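Local coordinates for biofilm-associated surface protein (PDB 7C7U) that takes part in staphylococcal biofilm formation as a cell-wall-anchored, calcium-binding surface protein, and probably acts as a switch that modulates functional amyloid assembly, at residues Pro39-Asp45 with Phe187-Ala191; Ala47-Ile53 with Ile142-Val148; Gly540-Val546 with Val559-Asp565. All blocks are in the same frame, centred on the assembly; numbering follows the deposited sequence.

Interaction 1 (Pro39-Asp45 with Phe187-Ala191); sequences PGKLDSD and FLTKA
Pro39, the last residue of strand 36-39, and Leu42 of the loop that follows close on Phe187, where the chain runs from strand 183-187 toward helix 193-199, and form the apolar part of this contact. Pro39 sets CB and CG obliquely against the CD1-CE1 side of the aromatic ring, with CB 3.4 Å from Phe187 CE1, while Leu42 CD1 lies 3.7 Å from Phe187 CB at the root of the same side chain. With CG anti to the carbonyl carbon (chi1 -65°), the phenylalanine turns its ring to the proline. Ile53 and His165 also pack on Phe187, the histidine edge-to-face, so the ring is buried from several directions.

One direct backbone hydrogen bond joins the loops: Leu42 N donates to Leu188 O at 2.8 Å, with an N-H...O angle of 151°. A CA-H...O contact runs the other way, Thr189 CA to Leu42 O at 3.5 Å. Two waters complete the backbone seam. One donates to Gly40 O and accepts from Leu188 N; the other links Leu42 O to Lys190 N in the same sense, so carbonyl and amide are satisfied across gaps too wide for direct bonding.

Charge closes the outer end. Lys190, extended beyond CG, passes its CG and CE along Asp43 O and brings NZ to 3.2 Å from Asp45 OD1, a salt bridge whose hydrogen bond is weak. Lys41 turns its amine elsewhere, to Glu199 of helix 193-199.

Each segment leads into a helix. Ser44 OG caps Ala47 N at the start of helix 45-48, and Thr189 OG1 accepts from Ala191 N at 3.0 Å, closing an ST turn just before helix 193-199. The contact thus pairs two strand-to-helix connections at the border of the N-terminal mixed sheet, one N-capped by serine and the other carrying an ST turn.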
ATOM      1  N   PRO A  39     -17.560  19.836  -2.788  1.00 28.91           N
ATOM      2  CA  PRO A  39     -17.143  21.185  -2.388  1.00 28.96           C
ATOM      3  C   PRO A  39     -17.511  22.273  -3.388  1.00 28.89           C
ATOM      4  O   PRO A  39     -17.800  22.030  -4.560  1.00 26.26           O
ATOM      5  CB  PRO A  39     -15.613  21.068  -2.274  1.00 31.09           C
ATOM      6  CG  PRO A  39     -15.244  20.029  -3.302  1.00 30.10           C
ATOM      7  CD  PRO A  39     -16.426  19.049  -3.321  1.00 32.30           C
ATOM      8  N   GLY A  40     -17.443  23.508  -2.902  1.00 30.05           N
ATOM      9  CA  GLY A  40     -17.538  24.641  -3.796  1.00 32.22           C
ATOM     10  C   GLY A  40     -16.321  24.745  -4.698  1.00 38.21           C
ATOM     11  O   GLY A  40     -15.249  24.208  -4.410  1.00 31.58           O
ATOM     12  N   LYS A  41     -16.510  25.421  -5.829  1.00 32.28           N
ATOM     13  CA  LYS A  41     -15.429  25.623  -6.780  1.00 35.55           C
ATOM     14  C   LYS A  41     -14.542  26.787  -6.353  1.00 34.84           C
ATOM     15  O   LYS A  41     -14.980  27.711  -5.670  1.00 33.09           O
ATOM     16  CB  LYS A  41     -15.974  25.899  -8.179  1.00 35.00           C
ATOM     17  CG  LYS A  41     -16.807  24.792  -8.773  1.00 33.41           C
ATOM     18  CD  LYS A  41     -17.145  25.107 -10.240  1.00 37.37           C
ATOM     19  CE  LYS A  41     -18.082  26.297 -10.381  1.00 41.46           C
ATOM     20  NZ  LYS A  41     -19.485  25.898 -10.556  1.00 38.62           N
ATOM     21  N   LEU A  42     -13.278  26.730  -6.769  1.00 36.07           N
ATOM     22  CA  LEU A  42     -12.299  27.748  -6.417  1.00 37.21           C
ATOM     23  C   LEU A  42     -11.897  28.526  -7.657  1.00 38.65           C
ATOM     24  O   LEU A  42     -10.704  28.737  -7.911  1.00 36.42           O
ATOM     25  CB  LEU A  42     -11.070  27.097  -5.769  1.00 32.18           C
ATOM     26  CG  LEU A  42     -11.362  26.146  -4.614  1.00 30.82           C
ATOM     27  CD1 LEU A  42     -10.077  25.589  -4.057  1.00 34.83           C
ATOM     28  CD2 LEU A  42     -12.200  26.808  -3.514  1.00 31.34           C
ATOM     29  N   ASP A  43     -12.887  28.949  -8.436  1.00 32.75           N
ATOM     30  CA  ASP A  43     -12.663  29.411  -9.797  1.00 36.07           C
ATOM     31  C   ASP A  43     -13.117  30.853 -10.003  1.00 38.21           C
ATOM     32  O   ASP A  43     -13.282  31.287 -11.144  1.00 38.61           O
ATOM     33  CB  ASP A  43     -13.396  28.495 -10.766  1.00 34.69           C
ATOM     34  CG  ASP A  43     -14.910  28.625 -10.642  1.00 39.32           C
ATOM     35  OD1 ASP A  43     -15.390  29.001  -9.545  1.00 33.34           O
ATOM     36  OD2 ASP A  43     -15.616  28.337 -11.631  1.00 34.91           O
ATOM     37  N   SER A  44     -13.305  31.612  -8.930  1.00 36.61           N
ATOM     38  CA  SER A  44     -13.736  32.992  -9.074  1.00 39.55           C
ATOM     39  C   SER A  44     -13.021  33.868  -8.062  1.00 41.92           C
ATOM     40  O   SER A  44     -12.654  33.412  -6.974  1.00 37.82           O
ATOM     41  CB  SER A  44     -15.237  33.137  -8.871  1.00 34.25           C
ATOM     42  OG  SER A  44     -15.564  32.962  -7.498  1.00 36.73           O
ATOM     43  N   ASP A  45     -12.866  35.153  -8.420  1.00 42.88           N
ATOM     44  CA  ASP A  45     -12.328  36.118  -7.467  1.00 42.40           C
ATOM     45  C   ASP A  45     -13.125  36.105  -6.170  1.00 39.09           C
ATOM     46  O   ASP A  45     -12.544  36.133  -5.078  1.00 41.55           O
ATOM     47  CB  ASP A  45     -12.326  37.536  -8.060  1.00 50.79           C
ATOM     48  CG  ASP A  45     -11.353  37.702  -9.223  1.00 51.53           C
ATOM     49  OD1 ASP A  45     -10.384  36.926  -9.336  1.00 48.20           O
ATOM     50  OD2 ASP A  45     -11.551  38.647 -10.019  1.00 59.98           O
ATOM     51  N   PHE A 187     -10.336  19.887  -6.366  1.00 26.55           N
ATOM     52  CA  PHE A 187     -11.046  21.160  -6.433  1.00 29.22           C
ATOM     53  C   PHE A 187     -10.861  21.789  -7.800  1.00 31.31           C
ATOM     54  O   PHE A 187      -9.771  21.742  -8.378  1.00 28.75           O
ATOM     55  CB  PHE A 187     -10.526  22.120  -5.375  1.00 28.78           C
ATOM     56  CG  PHE A 187     -10.792  21.682  -3.973  1.00 30.80           C
ATOM     57  CD1 PHE A 187     -12.019  21.939  -3.372  1.00 25.78           C
ATOM     58  CD2 PHE A 187      -9.797  21.043  -3.235  1.00 26.83           C
ATOM     59  CE1 PHE A 187     -12.251  21.549  -2.061  1.00 28.41           C
ATOM     60  CE2 PHE A 187     -10.021  20.657  -1.931  1.00 26.47           C
ATOM     61  CZ  PHE A 187     -11.258  20.892  -1.343  1.00 29.37           C
ATOM     62  N   LEU A 188     -11.924  22.387  -8.320  1.00 30.18           N
ATOM     63  CA  LEU A 188     -11.854  23.034  -9.617  1.00 29.92           C
ATOM     64  C   LEU A 188     -11.360  24.461  -9.431  1.00 30.97           C
ATOM     65  O   LEU A 188     -11.830  25.174  -8.537  1.00 29.02           O
ATOM     66  CB  LEU A 188     -13.214  23.021 -10.316  1.00 30.66           C
ATOM     67  CG  LEU A 188     -13.797  21.638 -10.595  1.00 31.95           C
ATOM     68  CD1 LEU A 188     -15.101  21.699 -11.363  1.00 33.75           C
ATOM     69  CD2 LEU A 188     -12.775  20.758 -11.320  1.00 29.66           C
ATOM     70  N   THR A 189     -10.383  24.851 -10.237  1.00 30.58           N
ATOM     71  CA  THR A 189      -9.864  26.214 -10.262  1.00 28.38           C
ATOM     72  C   THR A 189     -10.009  26.769 -11.666  1.00 28.40           C
ATOM     73  O   THR A 189     -10.440  26.071 -12.592  1.00 27.01           O
ATOM     74  CB  THR A 189      -8.387  26.275  -9.845  1.00 29.32           C
ATOM     75  OG1 THR A 189      -7.575  25.721 -10.890  1.00 29.67           O
ATOM     76  CG2 THR A 189      -8.142  25.554  -8.530  1.00 26.81           C
ATOM     77  N   LYS A 190      -9.562  28.022 -11.837  1.00 28.14           N
ATOM     78  CA  LYS A 190      -9.536  28.593 -13.176  1.00 31.17           C
ATOM     79  C   LYS A 190      -8.690  27.775 -14.138  1.00 29.14           C
ATOM     80  O   LYS A 190      -8.920  27.849 -15.349  1.00 29.23           O
ATOM     81  CB  LYS A 190      -9.022  30.044 -13.132  1.00 33.87           C
ATOM     82  CG  LYS A 190      -9.971  30.998 -12.406  1.00 38.58           C
ATOM     83  CD  LYS A 190      -9.384  32.406 -12.256  1.00 36.88           C
ATOM     84  CE  LYS A 190     -10.503  33.400 -11.943  1.00 43.57           C
ATOM     85  NZ  LYS A 190      -9.987  34.754 -11.600  1.00 48.28           N
ATOM     86  N   ALA A 191      -7.742  26.965 -13.630  1.00 31.04           N
ATOM     87  CA  ALA A 191      -6.939  26.126 -14.514  1.00 27.50           C
ATOM     88  C   ALA A 191      -7.785  25.056 -15.193  1.00 30.11           C
ATOM     89  O   ALA A 191      -7.475  24.629 -16.311  1.00 30.14           O
ATOM     90  CB  ALA A 191      -5.792  25.473 -13.725  1.00 31.07           C
TER
HETATM   91  O   HOH W   1     -14.279  22.326  -6.548  1.00 26.75           O
HETATM   92  O   HOH W   2      -8.778  29.554  -9.901  1.00 33.31           O

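Interaction 2 (Ala47-Ile53 with Ile142-Val148); sequences ALNSNII and IELDDTV
Ile53, Ile142, Leu144 and Val148 form the apolar centre on one side of an antiparallel strand pair in the N-terminal mixed sheet. Ile53 and Ile142 are a hydrogen-bonded pair, with side chains on one face and Ile53 CG2 4.1 Å from Ile142 CD1. The other branch of Ile53 serves different neighbours: CG1, anti to the carbonyl carbon (chi1 -62°), reaches Val148 CG2 at 3.9 Å, and CD1 lies 4.2 Å from Leu144 CD1. Ile80 of helix 78-81 packs against both Ile53 and Leu144. Farther out, the side chains of Leu48 and Val148 cross at about a right angle, CD2 of the leucine meeting CG1 of the valine and joining the end of helix 45-48 to the start of helix 148-152.

Two reciprocal bonds, Ile53 N to Ile142 O and Ile142 N to Ile53 O, fix the register, and Ile52 with Glu143 follows as the non-hydrogen-bonded pair. Beyond it Leu144 N donates to Asn51 O. Where the strands part, Val148 N donates to Ser50 O at 2.9 Å, while Ser50 OG accepts from Ile52 N in an ST turn.

At the polar edge, the carboxamide of Asn51 reaches across through ND2, which donates to Leu144 O at 3.1 Å, nearly straight at 168°; the acceptor lies 3° from the amide plane. The same ND2 also donates to a water, which in turn donates to Glu143 OE1 at 3.1 Å.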
ATOM      1  N   ALA A  47     -14.868  33.599  -4.803  1.00 36.79           N
ATOM      2  CA  ALA A  47     -14.450  32.404  -4.070  1.00 37.44           C
ATOM      3  C   ALA A  47     -13.019  32.539  -3.584  1.00 37.79           C
ATOM      4  O   ALA A  47     -12.683  32.082  -2.486  1.00 40.87           O
ATOM      5  CB  ALA A  47     -14.603  31.163  -4.949  1.00 32.16           C
ATOM      6  N   LEU A  48     -12.160  33.181  -4.380  1.00 39.93           N
ATOM      7  CA  LEU A  48     -10.754  33.270  -3.996  1.00 41.99           C
ATOM      8  C   LEU A  48     -10.524  34.272  -2.879  1.00 44.04           C
ATOM      9  O   LEU A  48      -9.542  34.136  -2.136  1.00 40.82           O
ATOM     10  CB  LEU A  48      -9.891  33.652  -5.197  1.00 41.31           C
ATOM     11  CG  LEU A  48      -9.647  32.523  -6.201  1.00 47.44           C
ATOM     12  CD1 LEU A  48      -8.786  32.990  -7.370  1.00 45.78           C
ATOM     13  CD2 LEU A  48      -9.021  31.362  -5.506  1.00 39.83           C
ATOM     14  N   ASN A  49     -11.414  35.252  -2.729  1.00 42.28           N
ATOM     15  CA  ASN A  49     -11.296  36.250  -1.679  1.00 44.18           C
ATOM     16  C   ASN A  49     -11.991  35.836  -0.386  1.00 44.74           C
ATOM     17  O   ASN A  49     -12.120  36.656   0.525  1.00 48.54           O
ATOM     18  CB  ASN A  49     -11.838  37.593  -2.166  1.00 46.76           C
ATOM     19  CG  ASN A  49     -11.259  38.763  -1.389  1.00 55.09           C
ATOM     20  OD1 ASN A  49     -11.981  39.676  -0.972  1.00 59.94           O
ATOM     21  ND2 ASN A  49      -9.946  38.734  -1.181  1.00 50.77           N
ATOM     22  N   SER A  50     -12.444  34.592  -0.285  1.00 41.36           N
ATOM     23  CA  SER A  50     -12.981  34.059   0.955  1.00 38.10           C
ATOM     24  C   SER A  50     -11.911  33.224   1.642  1.00 41.25           C
ATOM     25  O   SER A  50     -11.027  32.667   0.991  1.00 41.50           O
ATOM     26  CB  SER A  50     -14.225  33.206   0.684  1.00 37.34           C
ATOM     27  OG  SER A  50     -14.668  32.549   1.856  1.00 39.07           O
ATOM     28  N   ASN A  51     -11.989  33.138   2.967  1.00 35.19           N
ATOM     29  CA  ASN A  51     -11.153  32.203   3.700  1.00 42.94           C
ATOM     30  C   ASN A  51     -11.891  30.907   4.019  1.00 37.06           C
ATOM     31  O   ASN A  51     -11.461  30.161   4.907  1.00 41.20           O
ATOM     32  CB  ASN A  51     -10.618  32.849   4.980  1.00 40.93           C
ATOM     33  CG  ASN A  51     -11.677  32.984   6.052  1.00 46.81           C
ATOM     34  OD1 ASN A  51     -12.767  33.516   5.806  1.00 49.70           O
ATOM     35  ND2 ASN A  51     -11.379  32.477   7.247  1.00 45.91           N
ATOM     36  N   ILE A  52     -13.005  30.637   3.332  1.00 36.85           N
ATOM     37  CA  ILE A  52     -13.802  29.430   3.542  1.00 37.98           C
ATOM     38  C   ILE A  52     -13.963  28.693   2.220  1.00 34.13           C
ATOM     39  O   ILE A  52     -14.319  29.294   1.200  1.00 37.67           O
ATOM     40  CB  ILE A  52     -15.185  29.744   4.141  1.00 39.83           C
ATOM     41  CG1 ILE A  52     -15.020  30.405   5.510  1.00 43.17           C
ATOM     42  CG2 ILE A  52     -16.041  28.463   4.238  1.00 30.47           C
ATOM     43  CD1 ILE A  52     -16.295  30.522   6.305  1.00 46.74           C
ATOM     44  N   ILE A  53     -13.721  27.383   2.245  1.00 35.37           N
ATOM     45  CA  ILE A  53     -14.130  26.484   1.175  1.00 34.44           C
ATOM     46  C   ILE A  53     -15.367  25.743   1.657  1.00 31.42           C
ATOM     47  O   ILE A  53     -15.271  24.951   2.608  1.00 31.38           O
ATOM     48  CB  ILE A  53     -13.012  25.504   0.787  1.00 33.24           C
ATOM     49  CG1 ILE A  53     -11.794  26.264   0.258  1.00 32.77           C
ATOM     50  CG2 ILE A  53     -13.502  24.519  -0.270  1.00 31.88           C
ATOM     51  CD1 ILE A  53     -10.569  25.360   0.071  1.00 32.72           C
ATOM     52  N   ILE A 142     -14.554  24.516   5.381  1.00 31.28           N
ATOM     53  CA  ILE A 142     -13.113  24.411   5.614  1.00 35.40           C
ATOM     54  C   ILE A 142     -12.630  25.832   5.844  1.00 33.09           C
ATOM     55  O   ILE A 142     -12.633  26.647   4.922  1.00 35.53           O
ATOM     56  CB  ILE A 142     -12.379  23.765   4.434  1.00 32.47           C
ATOM     57  CG1 ILE A 142     -12.939  22.388   4.127  1.00 28.90           C
ATOM     58  CG2 ILE A 142     -10.826  23.639   4.717  1.00 31.02           C
ATOM     59  CD1 ILE A 142     -12.565  21.935   2.722  1.00 31.79           C
ATOM     60  N   GLU A 143     -12.272  26.149   7.083  1.00 36.66           N
ATOM     61  CA  GLU A 143     -11.859  27.495   7.454  1.00 38.57           C
ATOM     62  C   GLU A 143     -10.336  27.567   7.424  1.00 33.58           C
ATOM     63  O   GLU A 143      -9.662  26.657   7.918  1.00 35.76           O
ATOM     64  CB  GLU A 143     -12.404  27.866   8.836  1.00 37.93           C
ATOM     65  CG  GLU A 143     -13.939  27.820   8.908  1.00 44.16           C
ATOM     66  CD  GLU A 143     -14.485  28.254  10.253  1.00 49.63           C
ATOM     67  OE1 GLU A 143     -14.030  29.296  10.773  1.00 54.14           O
ATOM     68  OE2 GLU A 143     -15.371  27.549  10.784  1.00 52.38           O
ATOM     69  N   LEU A 144      -9.812  28.631   6.822  1.00 36.17           N
ATOM     70  CA  LEU A 144      -8.393  28.800   6.531  1.00 36.10           C
ATOM     71  C   LEU A 144      -7.851  30.078   7.162  1.00 42.46           C
ATOM     72  O   LEU A 144      -8.567  31.077   7.297  1.00 38.17           O
ATOM     73  CB  LEU A 144      -8.142  28.856   5.014  1.00 35.18           C
ATOM     74  CG  LEU A 144      -8.768  27.763   4.147  1.00 35.30           C
ATOM     75  CD1 LEU A 144      -8.728  28.137   2.659  1.00 37.22           C
ATOM     76  CD2 LEU A 144      -8.065  26.427   4.408  1.00 35.62           C
ATOM     77  N   ASP A 145      -6.551  30.060   7.479  1.00 42.09           N
ATOM     78  CA  ASP A 145      -5.891  31.195   8.123  1.00 45.00           C
ATOM     79  C   ASP A 145      -5.529  32.320   7.158  1.00 43.90           C
ATOM     80  O   ASP A 145      -4.876  33.285   7.568  1.00 46.41           O
ATOM     81  CB  ASP A 145      -4.634  30.719   8.871  1.00 40.19           C
ATOM     82  CG  ASP A 145      -3.534  30.205   7.946  1.00 44.80           C
ATOM     83  OD1 ASP A 145      -3.572  30.462   6.723  1.00 41.73           O
ATOM     84  OD2 ASP A 145      -2.608  29.541   8.463  1.00 45.14           O
ATOM     85  N   ASP A 146      -5.907  32.204   5.892  1.00 43.96           N
ATOM     86  CA  ASP A 146      -5.708  33.245   4.895  1.00 39.43           C
ATOM     87  C   ASP A 146      -6.760  33.015   3.819  1.00 45.08           C
ATOM     88  O   ASP A 146      -7.504  32.029   3.863  1.00 41.54           O
ATOM     89  CB  ASP A 146      -4.290  33.202   4.324  1.00 43.91           C
ATOM     90  CG  ASP A 146      -3.850  34.531   3.707  1.00 49.13           C
ATOM     91  OD1 ASP A 146      -4.675  35.464   3.583  1.00 46.60           O
ATOM     92  OD2 ASP A 146      -2.660  34.633   3.339  1.00 52.33           O
ATOM     93  N   THR A 147      -6.827  33.918   2.847  1.00 39.08           N
ATOM     94  CA  THR A 147      -7.783  33.682   1.775  1.00 40.56           C
ATOM     95  C   THR A 147      -7.323  32.545   0.858  1.00 42.32           C
ATOM     96  O   THR A 147      -6.136  32.184   0.803  1.00 41.67           O
ATOM     97  CB  THR A 147      -8.013  34.940   0.956  1.00 41.74           C
ATOM     98  OG1 THR A 147      -9.205  34.765   0.187  1.00 52.45           O
ATOM     99  CG2 THR A 147      -6.885  35.152   0.016  1.00 35.87           C
ATOM    100  N   VAL A 148      -8.294  31.955   0.153  1.00 42.27           N
ATOM    101  CA  VAL A 148      -7.981  30.880  -0.790  1.00 40.66           C
ATOM    102  C   VAL A 148      -7.048  31.393  -1.882  1.00 41.98           C
ATOM    103  O   VAL A 148      -6.091  30.712  -2.274  1.00 40.49           O
ATOM    104  CB  VAL A 148      -9.271  30.285  -1.391  1.00 43.41           C
ATOM    105  CG1 VAL A 148      -8.929  29.197  -2.405  1.00 42.10           C
ATOM    106  CG2 VAL A 148     -10.178  29.717  -0.304  1.00 36.63           C
TER
HETATM  107  O   HOH W   3     -13.081  32.058   9.657  1.00 54.26           O

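Interaction 3 (Gly540-Val546 with Val559-Asp565); sequences GTSGSTV and VTIPADD
Ile561 packs against Gly540, Ser542 and Val546, around the turn that leads into strand 545-550, and can be followed outward from CB. Its CB is 3.7 Å from both Ser544 O and Thr541 O. CG1, anti to the carbonyl carbon (chi1 -67°), passes Ser544 O, whereas the CG2 branch touches Ser542 CA at 3.8 Å. At the tip, CD1 meets Gly540 O and Val546 CG2, each at 3.5 Å.

The backbone N and O of this residue are both bonded to the facing turn. Ile561 N donates almost straight to Ser544 O (2.9 Å, 178°). Ile561 O accepts from Gly543 N, which stands 39° above the carbonyl plane. The Gly543 amide belongs to the type II turn Thr541-Ser544; Ser544 N and OG both donate to Thr541 O.

Strand pairing continues with Val546 and Val559, joined by two backbone bonds. Ser542 OG lies 2.6 Å from Pro562 O and 2.8 Å from Ala563 O, and its proton could serve either.

The contact forms the open end of the hairpin 545-550/555-560. Strand 581-588 pairs with 545-550 on the side away from 555-560, while Ala568 of strand 567-571 packs on Val559 and Ile561.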
ATOM      1  N   GLY A 540      27.424 -25.959  16.352  1.00 44.92           N
ATOM      2  CA  GLY A 540      28.826 -26.351  16.370  1.00 38.87           C
ATOM      3  C   GLY A 540      28.940 -27.849  16.232  1.00 41.18           C
ATOM      4  O   GLY A 540      27.943 -28.582  16.234  1.00 41.26           O
ATOM      5  N   THR A 541      30.179 -28.304  16.102  1.00 41.84           N
ATOM      6  CA  THR A 541      30.374 -29.722  15.855  1.00 39.79           C
ATOM      7  C   THR A 541      29.931 -30.558  17.059  1.00 42.74           C
ATOM      8  O   THR A 541      30.032 -30.147  18.221  1.00 42.37           O
ATOM      9  CB  THR A 541      31.828 -30.014  15.481  1.00 39.73           C
ATOM     10  OG1 THR A 541      31.933 -31.382  15.074  1.00 42.05           O
ATOM     11  CG2 THR A 541      32.745 -29.771  16.646  1.00 41.75           C
ATOM     12  N   SER A 542      29.444 -31.754  16.761  1.00 41.53           N
ATOM     13  CA  SER A 542      28.900 -32.615  17.797  1.00 44.49           C
ATOM     14  C   SER A 542      29.998 -33.017  18.784  1.00 49.19           C
ATOM     15  O   SER A 542      31.142 -33.286  18.400  1.00 42.69           O
ATOM     16  CB  SER A 542      28.268 -33.843  17.144  1.00 44.53           C
ATOM     17  OG  SER A 542      27.688 -34.696  18.105  1.00 51.22           O
ATOM     18  N   GLY A 543      29.648 -33.029  20.072  1.00 48.96           N
ATOM     19  CA  GLY A 543      30.588 -33.340  21.126  1.00 44.92           C
ATOM     20  C   GLY A 543      31.510 -32.210  21.543  1.00 46.24           C
ATOM     21  O   GLY A 543      32.241 -32.364  22.527  1.00 50.35           O
ATOM     22  N   SER A 544      31.518 -31.087  20.831  1.00 48.23           N
ATOM     23  CA  SER A 544      32.245 -29.915  21.296  1.00 47.77           C
ATOM     24  C   SER A 544      31.424 -29.168  22.342  1.00 50.76           C
ATOM     25  O   SER A 544      30.193 -29.199  22.336  1.00 49.84           O
ATOM     26  CB  SER A 544      32.577 -28.976  20.130  1.00 45.94           C
ATOM     27  OG  SER A 544      31.423 -28.277  19.680  1.00 43.91           O
ATOM     28  N   THR A 545      32.119 -28.498  23.250  1.00 49.81           N
ATOM     29  CA  THR A 545      31.468 -27.658  24.239  1.00 54.40           C
ATOM     30  C   THR A 545      31.636 -26.202  23.823  1.00 47.44           C
ATOM     31  O   THR A 545      32.761 -25.738  23.605  1.00 50.74           O
ATOM     32  CB  THR A 545      32.042 -27.911  25.635  1.00 52.62           C
ATOM     33  OG1 THR A 545      31.764 -29.262  26.022  1.00 55.11           O
ATOM     34  CG2 THR A 545      31.424 -26.961  26.651  1.00 52.73           C
ATOM     35  N   VAL A 546      30.517 -25.492  23.713  1.00 49.66           N
ATOM     36  CA  VAL A 546      30.482 -24.107  23.251  1.00 48.42           C
ATOM     37  C   VAL A 546      30.207 -23.195  24.440  1.00 51.35           C
ATOM     38  O   VAL A 546      29.266 -23.430  25.208  1.00 53.38           O
ATOM     39  CB  VAL A 546      29.418 -23.906  22.160  1.00 45.20           C
ATOM     40  CG1 VAL A 546      29.423 -22.454  21.664  1.00 44.96           C
ATOM     41  CG2 VAL A 546      29.655 -24.855  21.015  1.00 43.56           C
ATOM     42  N   VAL A 559      27.511 -24.986  26.938  1.00 56.05           N
ATOM     43  CA  VAL A 559      26.741 -26.182  26.613  1.00 59.43           C
ATOM     44  C   VAL A 559      27.598 -27.099  25.754  1.00 56.30           C
ATOM     45  O   VAL A 559      28.370 -26.643  24.904  1.00 51.68           O
ATOM     46  CB  VAL A 559      25.403 -25.831  25.920  1.00 52.90           C
ATOM     47  CG1 VAL A 559      25.638 -25.263  24.533  1.00 53.55           C
ATOM     48  CG2 VAL A 559      24.484 -27.043  25.872  1.00 48.21           C
ATOM     49  N   THR A 560      27.479 -28.399  26.012  1.00 53.73           N
ATOM     50  CA  THR A 560      28.055 -29.422  25.154  1.00 50.74           C
ATOM     51  C   THR A 560      27.020 -29.838  24.118  1.00 48.43           C
ATOM     52  O   THR A 560      25.870 -30.126  24.460  1.00 50.31           O
ATOM     53  CB  THR A 560      28.510 -30.631  25.977  1.00 55.94           C
ATOM     54  OG1 THR A 560      29.718 -30.300  26.678  1.00 53.40           O
ATOM     55  CG2 THR A 560      28.757 -31.839  25.079  1.00 48.16           C
ATOM     56  N   ILE A 561      27.432 -29.865  22.861  1.00 48.17           N
ATOM     57  CA  ILE A 561      26.533 -30.229  21.765  1.00 49.92           C
ATOM     58  C   ILE A 561      26.392 -31.752  21.722  1.00 50.94           C
ATOM     59  O   ILE A 561      27.416 -32.461  21.757  1.00 45.20           O
ATOM     60  CB  ILE A 561      27.058 -29.674  20.443  1.00 50.05           C
ATOM     61  CG1 ILE A 561      26.973 -28.144  20.485  1.00 46.12           C
ATOM     62  CG2 ILE A 561      26.271 -30.231  19.257  1.00 45.61           C
ATOM     63  CD1 ILE A 561      27.846 -27.468  19.504  1.00 49.56           C
ATOM     64  N   PRO A 562      25.162 -32.276  21.691  1.00 50.40           N
ATOM     65  CA  PRO A 562      24.951 -33.724  21.845  1.00 51.63           C
ATOM     66  C   PRO A 562      25.376 -34.528  20.621  1.00 53.44           C
ATOM     67  O   PRO A 562      25.624 -34.005  19.531  1.00 47.20           O
ATOM     68  CB  PRO A 562      23.442 -33.843  22.094  1.00 54.88           C
ATOM     69  CG  PRO A 562      22.851 -32.581  21.564  1.00 50.96           C
ATOM     70  CD  PRO A 562      23.897 -31.521  21.749  1.00 55.51           C
ATOM     71  N   ALA A 563      25.394 -35.856  20.831  1.00 53.14           N
ATOM     72  CA  ALA A 563      26.166 -36.784  20.007  1.00 50.52           C
ATOM     73  C   ALA A 563      25.678 -36.873  18.566  1.00 55.38           C
ATOM     74  O   ALA A 563      26.478 -37.169  17.668  1.00 57.18           O
ATOM     75  CB  ALA A 563      26.147 -38.173  20.639  1.00 53.92           C
ATOM     76  N   ASP A 564      24.394 -36.630  18.311  1.00 49.80           N
ATOM     77  CA  ASP A 564      23.838 -36.823  16.979  1.00 51.94           C
ATOM     78  C   ASP A 564      23.177 -35.539  16.482  1.00 50.17           C
ATOM     79  O   ASP A 564      22.189 -35.582  15.746  1.00 48.60           O
ATOM     80  CB  ASP A 564      22.835 -37.978  16.991  1.00 52.05           C
ATOM     81  CG  ASP A 564      23.029 -38.946  15.829  1.00 60.66           C
ATOM     82  OD1 ASP A 564      24.057 -39.664  15.823  1.00 64.78           O
ATOM     83  OD2 ASP A 564      22.150 -39.011  14.940  1.00 61.85           O
ATOM     84  N   ASP A 565      23.725 -34.391  16.878  1.00 51.01           N
ATOM     85  CA  ASP A 565      23.183 -33.092  16.496  1.00 48.95           C
ATOM     86  C   ASP A 565      24.332 -32.098  16.398  1.00 48.52           C
ATOM     87  O   ASP A 565      25.468 -32.393  16.781  1.00 48.33           O
ATOM     88  CB  ASP A 565      22.130 -32.599  17.492  1.00 49.07           C
ATOM     89  CG  ASP A 565      21.040 -31.767  16.825  1.00 52.12           C
ATOM     90  OD1 ASP A 565      21.296 -31.169  15.749  1.00 48.07           O
ATOM     91  OD2 ASP A 565      19.920 -31.726  17.372  1.00 55.38           O
TER

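Overall arrangement
Interactions 1 and 2 are neighbours in the N-terminal part of the chain, their centres 12 Å apart; interaction 3 lies at the other end of the molecule, with centres about 76 and 75 Å from theirs. Interaction 2 is nested within the chain loop that interaction 1 closes. Both include part of helix 45-48, and strand 52-61, which begins in interaction 2, pairs with strand 36-39, which ends in interaction 1. They touch directly where Leu42 CD2 meets Ile53 CG1 at 3.8 Å, so both contribute to one core beside the mixed sheet. Interaction 3 follows in series within a separate four-stranded antiparallel sheet. Four calcium sites lie in between, consistent with an elongated protein of separate modules.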